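Local coordinates for glutamine aminotransferase class-II domain protein (Ruegeria pomeroyi, PDB 3MDN) that probably hydrolyses glutamine to release ammonia, as class-II glutamine amidotransferases of the Ntn-hydrolase superfamily do, at residues H113-G119 with G180-R186; R5-Y9 with L187-F191; A130-F135 with L150-S154; S145-F149 with A168-L172; G11-E17 with A76-G82. All coordinates share one frame. Numbering follows the deposited sequence.

Overall arrangement
Interaction 2 closes the longest loop of the five, tying strand 6-10 to strand 185-192; interaction 5 closes first inside it, followed by interaction 1, which encloses interactions 3 and 4. Strand 185-192 serves both interactions 1 and 2, whose centres are 17 Å apart and which meet through N114 and S188. Interactions 3 and 4 share helix 144-154, their centres 9 Å apart, and interaction 4 touches M185 and L187 of the sheet it packs on. Interaction 5 lies across the chain's centre from interactions 1, 3 and 4, while Y9 of interaction 2 packs on its I14. The set thus samples two facing sheets and one helical layer of an Ntn-type sandwich, plus a small two-stranded ribbon, with interactions 3 and 5 reaching neighbouring subunits.

Interaction 1 (H113-G119 with G180-R186); sequences HNGQVGG and GTTPHMR
Strand 109-114 gives way to a corner at G115, after which 116-117 pairs with 185-186. After the last turn of helix 161-179 the chain leaves helical geometry at G180, whose CA lies 4.0 Å from the CA of G119. T181 follows in an extended conformation, its N making a weak hydrogen bond to G118 O at 3.3 Å, while its p rotamer directs OG1 to T182 O (3.3 Å). A cis peptide precedes P183 and folds the turn back over G118; an ideal CB on G118 would lie 2.2 Å from T181 O and 2.3 Å from P183 O, so there is no room for a side chain. H184 O accepts G118 N at 3.3 Å, and the imidazole ND1 is held by S176 of the preceding helix. M185, modelled as selenomethionine, brings CE to 3.8 Å from V117 CG2. R186 then forms the antiparallel hydrogen-bonded pair with Q116: R186 N to Q116 O is 2.9 Å and Q116 N to R186 O is 3.1 Å. Its guanidinium forms a salt bridge with D205. At G115 (134/-148) a CB would jam against the preceding carbonyl and lie 2.0 Å from R186 O, so glycine fits. H113-N114-G115 matches the motif that in class-II relatives supplies the oxyanion hole. Main-chain hydrogen bonds and glycines, rather than apolar bulk, thus join 113-119 to the turn after helix 161-179 and the start of strand 185-192.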
# COMPACT_ATOMS: atom_id res chain seq x y z
N HIS D 113 19.54 5.05 10.91
CA HIS D 113 19.82 5.21 12.31
C HIS D 113 18.93 4.25 13.09
O HIS D 113 17.76 4.10 12.80
CB HIS D 113 19.57 6.68 12.71
CG HIS D 113 19.25 6.89 14.17
ND1 HIS D 113 20.20 6.81 15.16
CD2 HIS D 113 18.09 7.22 14.79
CE1 HIS D 113 19.64 7.05 16.34
NE2 HIS D 113 18.36 7.31 16.14
N ASN D 114 19.54 3.57 14.04
CA ASN D 114 18.90 2.73 15.02
C ASN D 114 19.12 3.43 16.38
O ASN D 114 20.27 3.82 16.71
CB ASN D 114 19.62 1.35 14.97
CG ASN D 114 18.83 0.24 15.60
OD1 ASN D 114 19.25 -0.92 15.56
ND2 ASN D 114 17.70 0.57 16.22
N GLY D 115 18.04 3.62 17.13
CA GLY D 115 18.10 4.14 18.50
C GLY D 115 17.04 5.24 18.71
O GLY D 115 15.99 5.22 18.09
N GLN D 116 17.34 6.21 19.56
CA GLN D 116 16.39 7.24 19.90
C GLN D 116 17.07 8.43 20.53
O GLN D 116 18.15 8.32 21.10
CB GLN D 116 15.39 6.68 20.91
CG GLN D 116 16.03 6.27 22.25
CD GLN D 116 14.98 5.98 23.33
OE1 GLN D 116 14.31 6.90 23.83
NE2 GLN D 116 14.84 4.72 23.69
N VAL D 117 16.41 9.57 20.41
CA VAL D 117 16.72 10.75 21.18
C VAL D 117 15.61 10.80 22.23
O VAL D 117 14.43 10.89 21.88
CB VAL D 117 16.72 11.97 20.25
CG1 VAL D 117 17.02 13.27 21.00
CG2 VAL D 117 17.75 11.72 19.11
N GLY D 118 15.99 10.70 23.50
CA GLY D 118 15.00 10.59 24.57
C GLY D 118 14.07 11.80 24.71
O GLY D 118 14.55 12.92 24.81
N GLY D 119 12.76 11.56 24.70
CA GLY D 119 11.75 12.58 24.93
C GLY D 119 11.54 13.47 23.72
O GLY D 119 10.93 14.53 23.82
N GLY D 180 13.95 16.77 27.45
CA GLY D 180 13.55 15.40 27.15
C GLY D 180 13.70 14.48 28.35
O GLY D 180 13.45 14.87 29.48
N THR D 181 14.10 13.24 28.09
CA THR D 181 14.28 12.28 29.17
C THR D 181 15.43 11.37 28.82
O THR D 181 16.04 11.52 27.76
CB THR D 181 13.03 11.38 29.40
OG1 THR D 181 12.80 10.60 28.22
CG2 THR D 181 11.82 12.18 29.68
N THR D 182 15.69 10.44 29.73
CA THR D 182 16.64 9.36 29.58
C THR D 182 16.05 8.29 28.70
O THR D 182 14.83 8.09 28.73
CB THR D 182 16.87 8.70 30.96
OG1 THR D 182 17.67 9.58 31.74
CG2 THR D 182 17.58 7.38 30.83
N PRO D 183 16.88 7.62 27.89
CA PRO D 183 18.27 7.96 27.56
C PRO D 183 18.34 9.09 26.55
O PRO D 183 17.59 9.09 25.60
CB PRO D 183 18.82 6.68 26.91
CG PRO D 183 17.64 5.88 26.55
CD PRO D 183 16.57 6.22 27.54
N HIS D 184 19.26 10.01 26.75
CA HIS D 184 19.30 11.21 25.95
C HIS D 184 19.71 10.93 24.51
O HIS D 184 19.16 11.52 23.60
CB HIS D 184 20.15 12.29 26.62
CG HIS D 184 19.64 12.68 27.97
ND1 HIS D 184 18.40 13.28 28.15
CD2 HIS D 184 20.17 12.54 29.21
CE1 HIS D 184 18.20 13.48 29.44
NE2 HIS D 184 19.26 13.05 30.10
N MSE D 185 20.64 10.01 24.30
CA MSE D 185 21.07 9.72 22.95
C MSE D 185 21.50 8.27 22.85
O MSE D 185 22.44 7.87 23.53
CB MSE D 185 22.24 10.62 22.53
CG MSE D 185 22.84 10.21 21.16
SE MSE D 185 21.57 10.58 19.67
CE MSE D 185 21.37 12.50 19.96
N ARG D 186 20.79 7.47 22.06
CA ARG D 186 21.25 6.11 21.73
C ARG D 186 21.37 6.05 20.22
O ARG D 186 20.41 6.35 19.51
CB ARG D 186 20.24 5.07 22.19
CG ARG D 186 19.99 5.04 23.69
CD ARG D 186 20.57 3.79 24.28
NE ARG D 186 20.50 3.71 25.74
CZ ARG D 186 19.62 2.97 26.43
NH1 ARG D 186 18.70 2.25 25.78
NH2 ARG D 186 19.66 2.95 27.77

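Interaction 2 (R5-Y9 with L187-F191); sequences RWAAY and LSAAF
This is a sheet-to-sheet packing contact near the centre of the chain, between strand 6-9 of one antiparallel sheet and strand 187-191 of the other, the two facing sheets of the Ntn-type sandwich. The short strand axes approach to 8.4 Å with N-to-C directions 34° apart, and even the closest CA atoms, those of A8 and A190, are 7.2 Å apart, so no backbone pairing occurs. Side chains fill the gap. W6, chi1 p and chi2 -110°, projects toward S188 and A190. Its NE1 donates to S188 OG at 3.1 Å, with an angle of 156° at the hydrogen. A190 CB sits over one face of the indole, 4.0 Å from the six-membered ring centroid and 20° off its normal, a CH-pi contact. Beside it, A8 CB meets A190 CB at 4.3 Å. Small residues let the sheets close around one large indole, and the bond to S188 satisfies the nitrogen that burial would otherwise leave without a partner.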
# COMPACT_ATOMS: atom_id res chain seq x y z
N ARG D 5 16.92 -4.51 12.95
CA ARG D 5 18.00 -4.91 12.05
C ARG D 5 18.26 -3.95 10.87
O ARG D 5 17.36 -3.66 10.08
CB ARG D 5 17.74 -6.32 11.52
N TRP D 6 19.49 -3.47 10.75
CA TRP D 6 19.97 -2.88 9.49
C TRP D 6 21.23 -3.57 8.94
O TRP D 6 21.95 -4.26 9.68
CB TRP D 6 20.10 -1.36 9.57
CG TRP D 6 21.12 -0.74 10.56
CD1 TRP D 6 20.84 -0.03 11.70
CD2 TRP D 6 22.57 -0.70 10.42
NE1 TRP D 6 22.00 0.44 12.28
CE2 TRP D 6 23.07 0.03 11.52
CE3 TRP D 6 23.46 -1.19 9.47
CZ2 TRP D 6 24.45 0.26 11.70
CZ3 TRP D 6 24.82 -0.96 9.65
CH2 TRP D 6 25.30 -0.25 10.76
N ALA D 7 21.48 -3.40 7.64
CA ALA D 7 22.69 -3.91 7.01
C ALA D 7 23.19 -2.99 5.90
O ALA D 7 22.40 -2.39 5.16
CB ALA D 7 22.47 -5.31 6.47
N ALA D 8 24.51 -2.87 5.80
CA ALA D 8 25.16 -2.04 4.79
C ALA D 8 26.27 -2.80 4.09
O ALA D 8 26.89 -3.70 4.67
CB ALA D 8 25.70 -0.73 5.41
N TYR D 9 26.56 -2.42 2.85
CA TYR D 9 27.54 -3.14 2.06
C TYR D 9 28.41 -2.20 1.24
O TYR D 9 27.92 -1.22 0.70
CB TYR D 9 26.85 -4.19 1.20
CG TYR D 9 27.82 -4.98 0.34
CD1 TYR D 9 28.53 -6.05 0.86
CD2 TYR D 9 28.02 -4.64 -1.02
CE1 TYR D 9 29.45 -6.79 0.07
CE2 TYR D 9 28.95 -5.37 -1.81
CZ TYR D 9 29.66 -6.44 -1.24
OH TYR D 9 30.53 -7.17 -2.00
N LEU D 187 22.54 5.66 19.72
CA LEU D 187 22.79 5.83 18.30
C LEU D 187 23.68 4.75 17.68
O LEU D 187 24.80 4.56 18.09
CB LEU D 187 23.46 7.19 18.05
CG LEU D 187 23.85 7.37 16.56
CD1 LEU D 187 23.31 8.66 16.04
CD2 LEU D 187 25.36 7.34 16.37
N SER D 188 23.18 4.08 16.65
CA SER D 188 24.02 3.38 15.73
C SER D 188 23.49 3.89 14.41
O SER D 188 22.26 4.02 14.22
CB SER D 188 23.86 1.87 15.86
OG SER D 188 22.76 1.49 15.06
N ALA D 189 24.39 4.28 13.52
CA ALA D 189 23.97 4.83 12.23
C ALA D 189 24.92 4.34 11.16
O ALA D 189 26.11 4.09 11.44
CB ALA D 189 24.02 6.34 12.28
N ALA D 190 24.40 4.19 9.94
CA ALA D 190 25.22 3.96 8.74
C ALA D 190 24.88 5.01 7.72
O ALA D 190 23.73 5.46 7.66
CB ALA D 190 24.98 2.56 8.15
N PHE D 191 25.86 5.43 6.95
CA PHE D 191 25.66 6.55 6.04
C PHE D 191 26.76 6.56 4.96
O PHE D 191 27.82 6.00 5.18
CB PHE D 191 25.50 7.90 6.77
CG PHE D 191 26.62 8.25 7.72
CD1 PHE D 191 26.69 7.68 8.99
CD2 PHE D 191 27.60 9.16 7.36
CE1 PHE D 191 27.73 8.00 9.86
CE2 PHE D 191 28.64 9.49 8.22
CZ PHE D 191 28.70 8.94 9.47

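Interaction 3 (A130-F135 with L150-S154); sequences AIADEF and LLALS
Two side chains set the geometry here: S154 at the C-terminal end of helix 144-154, and F135 in the short, weakly bonded helical turn that follows the extended residues I131 and A132. S154 is in the m rotamer (chi1 -53°), which turns OG back to donate to L150 O at 2.8 Å, one turn earlier, and lets the same OG accept A132 N at 3.0 Å with an angle of 160°. F135, chi1 m and chi2 -79°, lays one ring face on L153: the CB of L153 is 3.6 Å from the centroid of the F135 ring and only 7° off its normal, a CH-pi contact. Along the other part of the contact, I131 (m, t) places CG1 3.7 Å from L151 CD2 and CG2 4.1 Å from L150 CB, and A130 CB touches L151 CD2 at 3.8 Å. L151, chi2 off-well at -145°, has its end nearer than its CA-CB direction suggests. At the subunit boundary, I131 O accepts a hydrogen bond from NZ of K125 of the second subunit. Mostly apolar packing thus joins 130-135 to the helical layer of the Ntn-type sandwich, with one serine hydroxyl, donor and acceptor at once, linking it to the helix main chain.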
# COMPACT_ATOMS: atom_id res chain seq x y z
N ALA D 130 16.41 23.99 14.47
CA ALA D 130 17.87 23.88 14.34
C ALA D 130 18.34 23.45 12.96
O ALA D 130 19.52 23.55 12.68
CB ALA D 130 18.43 22.93 15.37
N ILE D 131 17.46 22.93 12.12
CA ILE D 131 17.88 22.56 10.78
C ILE D 131 18.13 23.82 9.91
O ILE D 131 17.27 24.70 9.87
CB ILE D 131 16.82 21.63 10.10
CG1 ILE D 131 16.69 20.30 10.87
CG2 ILE D 131 17.20 21.36 8.65
CD1 ILE D 131 15.35 19.55 10.58
N ALA D 132 19.27 23.90 9.22
CA ALA D 132 19.53 25.06 8.33
C ALA D 132 18.46 25.14 7.26
O ALA D 132 17.97 24.10 6.80
CB ALA D 132 20.91 25.00 7.67
N ASP D 133 18.13 26.37 6.85
CA ASP D 133 17.19 26.63 5.76
C ASP D 133 17.54 25.81 4.52
O ASP D 133 16.65 25.30 3.84
CB ASP D 133 17.21 28.12 5.37
CG ASP D 133 16.83 29.06 6.52
OD1 ASP D 133 17.06 30.28 6.36
OD2 ASP D 133 16.30 28.61 7.56
N GLU D 134 18.82 25.71 4.20
CA GLU D 134 19.28 25.02 3.00
C GLU D 134 18.77 23.56 2.93
O GLU D 134 18.52 23.02 1.86
CB GLU D 134 20.82 24.99 3.00
CG GLU D 134 21.49 24.65 1.66
CD GLU D 134 23.01 24.49 1.78
OE1 GLU D 134 23.63 25.05 2.72
OE2 GLU D 134 23.58 23.80 0.91
N PHE D 135 18.68 22.91 4.08
CA PHE D 135 18.32 21.50 4.09
C PHE D 135 16.90 21.27 4.57
O PHE D 135 16.43 20.12 4.56
CB PHE D 135 19.35 20.65 4.88
CG PHE D 135 20.75 20.71 4.30
CD1 PHE D 135 21.08 19.96 3.20
CD2 PHE D 135 21.70 21.58 4.83
CE1 PHE D 135 22.38 20.03 2.66
CE2 PHE D 135 22.97 21.68 4.31
CZ PHE D 135 23.31 20.89 3.21
N LEU D 150 19.59 15.55 8.79
CA LEU D 150 19.56 16.91 8.21
C LEU D 150 20.39 17.91 9.03
O LEU D 150 21.00 18.82 8.46
CB LEU D 150 18.13 17.39 8.05
CG LEU D 150 17.34 16.45 7.14
CD1 LEU D 150 15.93 16.95 7.03
CD2 LEU D 150 17.98 16.33 5.74
N LEU D 151 20.38 17.72 10.35
CA LEU D 151 21.29 18.46 11.24
C LEU D 151 22.76 18.19 10.91
O LEU D 151 23.58 19.09 10.97
CB LEU D 151 21.08 18.09 12.70
CG LEU D 151 19.98 18.61 13.64
CD1 LEU D 151 20.62 18.72 15.03
CD2 LEU D 151 19.45 19.98 13.26
N ALA D 152 23.10 16.95 10.60
CA ALA D 152 24.48 16.64 10.22
C ALA D 152 24.85 17.30 8.88
O ALA D 152 25.97 17.83 8.74
CB ALA D 152 24.72 15.12 10.19
N LEU D 153 23.94 17.27 7.91
CA LEU D 153 24.11 18.09 6.69
C LEU D 153 24.31 19.56 7.04
O LEU D 153 25.28 20.18 6.58
CB LEU D 153 22.97 17.88 5.67
CG LEU D 153 23.09 16.53 4.95
CD1 LEU D 153 21.78 16.02 4.35
CD2 LEU D 153 24.21 16.54 3.89
N SER D 154 23.43 20.12 7.87
CA SER D 154 23.53 21.54 8.30
C SER D 154 24.90 21.83 8.93
O SER D 154 25.42 22.93 8.79
CB SER D 154 22.42 21.90 9.30
OG SER D 154 21.14 21.55 8.77

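Interaction 4 (S145-F149 with A168-L172); sequences SEVLF and AIARL
L148 pushes its side chain between A168, I169 and L172, overlapping all three across a helix-helix interface in the helical layer of the Ntn-type sandwich. The short axes of helix 145-149 and helix 168-172 are 10.2 Å apart at closest approach, and their N-to-C directions differ by 131°. The nearest CA pair is L148 and A168, at 6.2 Å, where the small A168 side chain leaves room for the leucine. L148 has both chi angles off the wells (chi1 -139°, chi2 -148°), and its end comes nearer: CD2 lies 3.6 Å from I169 CG1 and 3.9 Å from A168 CB, while L148 CG is 3.9 Å from L172 CD1. L172 is m, t and directed toward the opposite helix. No hydrogen bond crosses the interface, which is wholly apolar. Both helices rest on strand 185-192, since L148 and I169 touch L187 and L172 touches M185. At the edge of the cluster, V147, with chi1 t, places its CG1 4.2 Å from L172 CD2.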
# COMPACT_ATOMS: atom_id res chain seq x y z
N SER D 145 15.41 10.47 13.73
CA SER D 145 16.42 10.01 12.79
C SER D 145 16.63 10.99 11.65
O SER D 145 17.75 11.25 11.25
CB SER D 145 16.02 8.65 12.21
OG SER D 145 15.88 7.71 13.26
N GLU D 146 15.52 11.50 11.11
CA GLU D 146 15.57 12.39 9.95
C GLU D 146 16.18 13.73 10.34
O GLU D 146 17.00 14.28 9.63
CB GLU D 146 14.20 12.55 9.31
CG GLU D 146 14.24 13.32 7.99
CD GLU D 146 12.91 13.52 7.34
OE1 GLU D 146 11.88 13.70 8.06
OE2 GLU D 146 12.89 13.56 6.08
N VAL D 147 15.80 14.23 11.51
CA VAL D 147 16.50 15.38 12.09
C VAL D 147 18.02 15.18 12.21
O VAL D 147 18.79 16.02 11.75
CB VAL D 147 15.94 15.76 13.48
CG1 VAL D 147 16.58 17.09 13.96
CG2 VAL D 147 14.46 15.95 13.39
N LEU D 148 18.45 14.08 12.81
CA LEU D 148 19.86 13.84 13.00
C LEU D 148 20.59 13.98 11.64
O LEU D 148 21.67 14.57 11.53
CB LEU D 148 20.08 12.45 13.59
CG LEU D 148 21.09 12.13 14.70
CD1 LEU D 148 21.60 10.72 14.51
CD2 LEU D 148 22.27 13.12 14.81
N PHE D 149 20.01 13.39 10.60
CA PHE D 149 20.62 13.41 9.27
C PHE D 149 20.70 14.83 8.72
O PHE D 149 21.73 15.28 8.26
CB PHE D 149 19.82 12.54 8.31
CG PHE D 149 20.29 12.58 6.86
CD1 PHE D 149 21.63 12.50 6.53
CD2 PHE D 149 19.35 12.61 5.83
CE1 PHE D 149 22.04 12.48 5.18
CE2 PHE D 149 19.75 12.61 4.49
CZ PHE D 149 21.09 12.54 4.17
N ALA D 168 26.04 17.43 15.29
CA ALA D 168 24.59 17.20 15.26
C ALA D 168 24.15 16.41 16.50
O ALA D 168 23.13 16.72 17.14
CB ALA D 168 24.22 16.45 14.01
N ILE D 169 24.94 15.40 16.86
CA ILE D 169 24.61 14.61 18.05
C ILE D 169 24.68 15.43 19.35
O ILE D 169 23.76 15.35 20.19
CB ILE D 169 25.51 13.36 18.11
CG1 ILE D 169 24.99 12.33 17.09
CG2 ILE D 169 25.58 12.76 19.51
CD1 ILE D 169 25.97 11.21 16.87
N ALA D 170 25.75 16.21 19.52
CA ALA D 170 25.88 17.12 20.68
C ALA D 170 24.64 18.00 20.82
O ALA D 170 24.06 18.14 21.90
CB ALA D 170 27.15 18.00 20.55
N ARG D 171 24.24 18.61 19.71
CA ARG D 171 23.08 19.49 19.71
C ARG D 171 21.80 18.77 20.14
O ARG D 171 21.05 19.26 21.00
CB ARG D 171 22.91 20.09 18.32
CG ARG D 171 23.55 21.44 18.19
CD ARG D 171 22.49 22.54 18.54
NE ARG D 171 22.04 23.31 17.39
CZ ARG D 171 22.61 23.28 16.19
NH1 ARG D 171 23.66 22.50 15.99
NH2 ARG D 171 22.15 24.02 15.20
N LEU D 172 21.55 17.59 19.58
CA LEU D 172 20.31 16.88 19.94
C LEU D 172 20.35 16.33 21.36
O LEU D 172 19.33 16.30 22.06
CB LEU D 172 20.00 15.77 18.95
CG LEU D 172 19.33 16.16 17.63
CD1 LEU D 172 19.26 14.97 16.70
CD2 LEU D 172 17.96 16.73 17.87

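Interaction 5 (G11-E17 with A76-G82); sequences GTPIFLE and AHHVRSG
H77 ND1 donates to E17 OE2 at 2.8 Å, with a weak second bond to E17 OE1 at 3.3 Å; E17 (p, t) turns its carboxylate to the edge of the imidazole. The same residue closes a backbone link, E17 N to A76 O of helix 70-78 at 2.9 Å. From this end a two-stranded antiparallel ribbon of 13-15 and 80-81 runs to the bond between G11 N and G82 O, 2.9 Å. I14 and S81 form a hydrogen-bonded pair (I14 N to S81 O 3.0 Å, S81 N to I14 O 2.9 Å), and F15 faces R80 as a non-hydrogen-bonded pair, CA to CA 4.2 Å. L16 N to V79 O, 3.1 Å, extends the pairing. G82 packs so tightly that an ideal CB would fall 2.6 Å from G11 O. On the F15 and R80 face, F15 (chi1 m) receives R80 CG over its ring, 3.9 Å from the centroid and 15° off the normal, a CH-pi contact. R54 of the third subunit adds a salt bridge to E17 and a cation-pi contact to F15, so this ribbon forms part of a subunit interface. Inward, L16 lies against W50 and F84 of the large sheet containing 6-10, and within the contact L16 CB meets A76 CB at 4.1 Å and L16 CD2 touches S81 CB at 3.8 Å.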
# COMPACT_ATOMS: atom_id res chain seq x y z
N GLY D 11 31.72 -2.88 -1.54
CA GLY D 11 32.67 -3.75 -2.23
C GLY D 11 32.25 -4.10 -3.66
O GLY D 11 31.52 -3.35 -4.32
N THR D 12 32.71 -5.26 -4.14
CA THR D 12 32.26 -5.77 -5.44
C THR D 12 30.72 -5.88 -5.49
O THR D 12 30.13 -6.39 -4.54
CB THR D 12 32.88 -7.15 -5.70
OG1 THR D 12 34.29 -7.00 -5.68
CG2 THR D 12 32.47 -7.70 -7.04
N PRO D 13 30.07 -5.43 -6.60
CA PRO D 13 28.62 -5.43 -6.59
C PRO D 13 28.00 -6.81 -6.36
O PRO D 13 28.42 -7.78 -6.96
CB PRO D 13 28.23 -4.86 -7.99
CG PRO D 13 29.41 -4.04 -8.41
CD PRO D 13 30.62 -4.81 -7.83
N ILE D 14 27.01 -6.86 -5.47
CA ILE D 14 26.17 -8.05 -5.25
C ILE D 14 24.64 -7.70 -5.40
O ILE D 14 24.26 -6.54 -5.34
CB ILE D 14 26.44 -8.66 -3.86
CG1 ILE D 14 26.17 -7.62 -2.76
CG2 ILE D 14 27.93 -9.16 -3.73
CD1 ILE D 14 26.29 -8.15 -1.35
N PHE D 15 23.79 -8.71 -5.61
CA PHE D 15 22.37 -8.51 -5.55
C PHE D 15 21.95 -8.07 -4.15
O PHE D 15 22.42 -8.62 -3.14
CB PHE D 15 21.62 -9.78 -5.96
CG PHE D 15 21.87 -10.22 -7.38
CD1 PHE D 15 21.20 -9.61 -8.44
CD2 PHE D 15 22.77 -11.26 -7.66
CE1 PHE D 15 21.42 -10.02 -9.77
CE2 PHE D 15 23.00 -11.67 -8.97
CZ PHE D 15 22.31 -11.05 -10.03
N LEU D 16 21.06 -7.08 -4.08
CA LEU D 16 20.72 -6.52 -2.77
C LEU D 16 20.30 -7.64 -1.81
O LEU D 16 20.71 -7.66 -0.65
CB LEU D 16 19.63 -5.45 -2.89
CG LEU D 16 19.82 -4.34 -3.93
CD1 LEU D 16 18.69 -3.30 -3.82
CD2 LEU D 16 21.17 -3.64 -3.86
N GLU D 17 19.52 -8.59 -2.32
CA GLU D 17 19.06 -9.72 -1.51
C GLU D 17 20.19 -10.51 -0.82
O GLU D 17 19.96 -11.07 0.23
CB GLU D 17 18.18 -10.66 -2.33
CG GLU D 17 18.91 -11.43 -3.43
CD GLU D 17 18.00 -12.42 -4.15
OE1 GLU D 17 16.80 -12.49 -3.82
OE2 GLU D 17 18.48 -13.11 -5.08
N ALA D 76 15.25 -6.36 -5.00
CA ALA D 76 16.36 -6.94 -4.25
C ALA D 76 16.89 -8.18 -4.96
O ALA D 76 18.06 -8.49 -4.87
CB ALA D 76 15.94 -7.25 -2.81
N HIS D 77 16.04 -8.87 -5.72
CA HIS D 77 16.46 -10.06 -6.48
C HIS D 77 17.19 -9.70 -7.78
O HIS D 77 17.90 -10.51 -8.34
CB HIS D 77 15.23 -10.95 -6.79
CG HIS D 77 15.55 -12.23 -7.51
ND1 HIS D 77 16.38 -13.20 -7.00
CD2 HIS D 77 15.06 -12.75 -8.67
CE1 HIS D 77 16.44 -14.22 -7.83
NE2 HIS D 77 15.64 -13.97 -8.85
N HIS D 78 17.02 -8.47 -8.26
CA HIS D 78 17.41 -8.16 -9.65
C HIS D 78 18.46 -7.08 -9.78
O HIS D 78 19.21 -7.08 -10.74
CB HIS D 78 16.20 -7.82 -10.54
CG HIS D 78 15.54 -9.03 -11.11
ND1 HIS D 78 14.42 -9.61 -10.55
CD2 HIS D 78 15.87 -9.80 -12.17
CE1 HIS D 78 14.10 -10.69 -11.24
NE2 HIS D 78 14.96 -10.82 -12.23
N VAL D 79 18.47 -6.15 -8.84
CA VAL D 79 19.44 -5.05 -8.81
C VAL D 79 20.74 -5.42 -8.06
O VAL D 79 20.71 -5.95 -6.93
CB VAL D 79 18.81 -3.81 -8.11
CG1 VAL D 79 19.82 -2.66 -8.02
CG2 VAL D 79 17.53 -3.36 -8.83
N ARG D 80 21.87 -5.11 -8.69
CA ARG D 80 23.19 -5.27 -8.10
C ARG D 80 23.80 -3.93 -7.71
O ARG D 80 23.66 -2.95 -8.43
CB ARG D 80 24.11 -5.94 -9.10
CG ARG D 80 24.21 -7.43 -8.92
CD ARG D 80 24.93 -8.03 -10.10
NE ARG D 80 24.48 -7.39 -11.34
CZ ARG D 80 24.73 -7.87 -12.56
NH1 ARG D 80 25.40 -9.01 -12.69
NH2 ARG D 80 24.31 -7.22 -13.63
N SER D 81 24.46 -3.88 -6.56
CA SER D 81 25.13 -2.66 -6.12
C SER D 81 26.37 -2.98 -5.29
O SER D 81 26.44 -4.00 -4.60
CB SER D 81 24.16 -1.74 -5.35
OG SER D 81 24.82 -0.58 -4.87
N GLY D 82 27.36 -2.10 -5.40
CA GLY D 82 28.59 -2.22 -4.66
C GLY D 82 28.56 -1.33 -3.44
O GLY D 82 29.52 -1.32 -2.66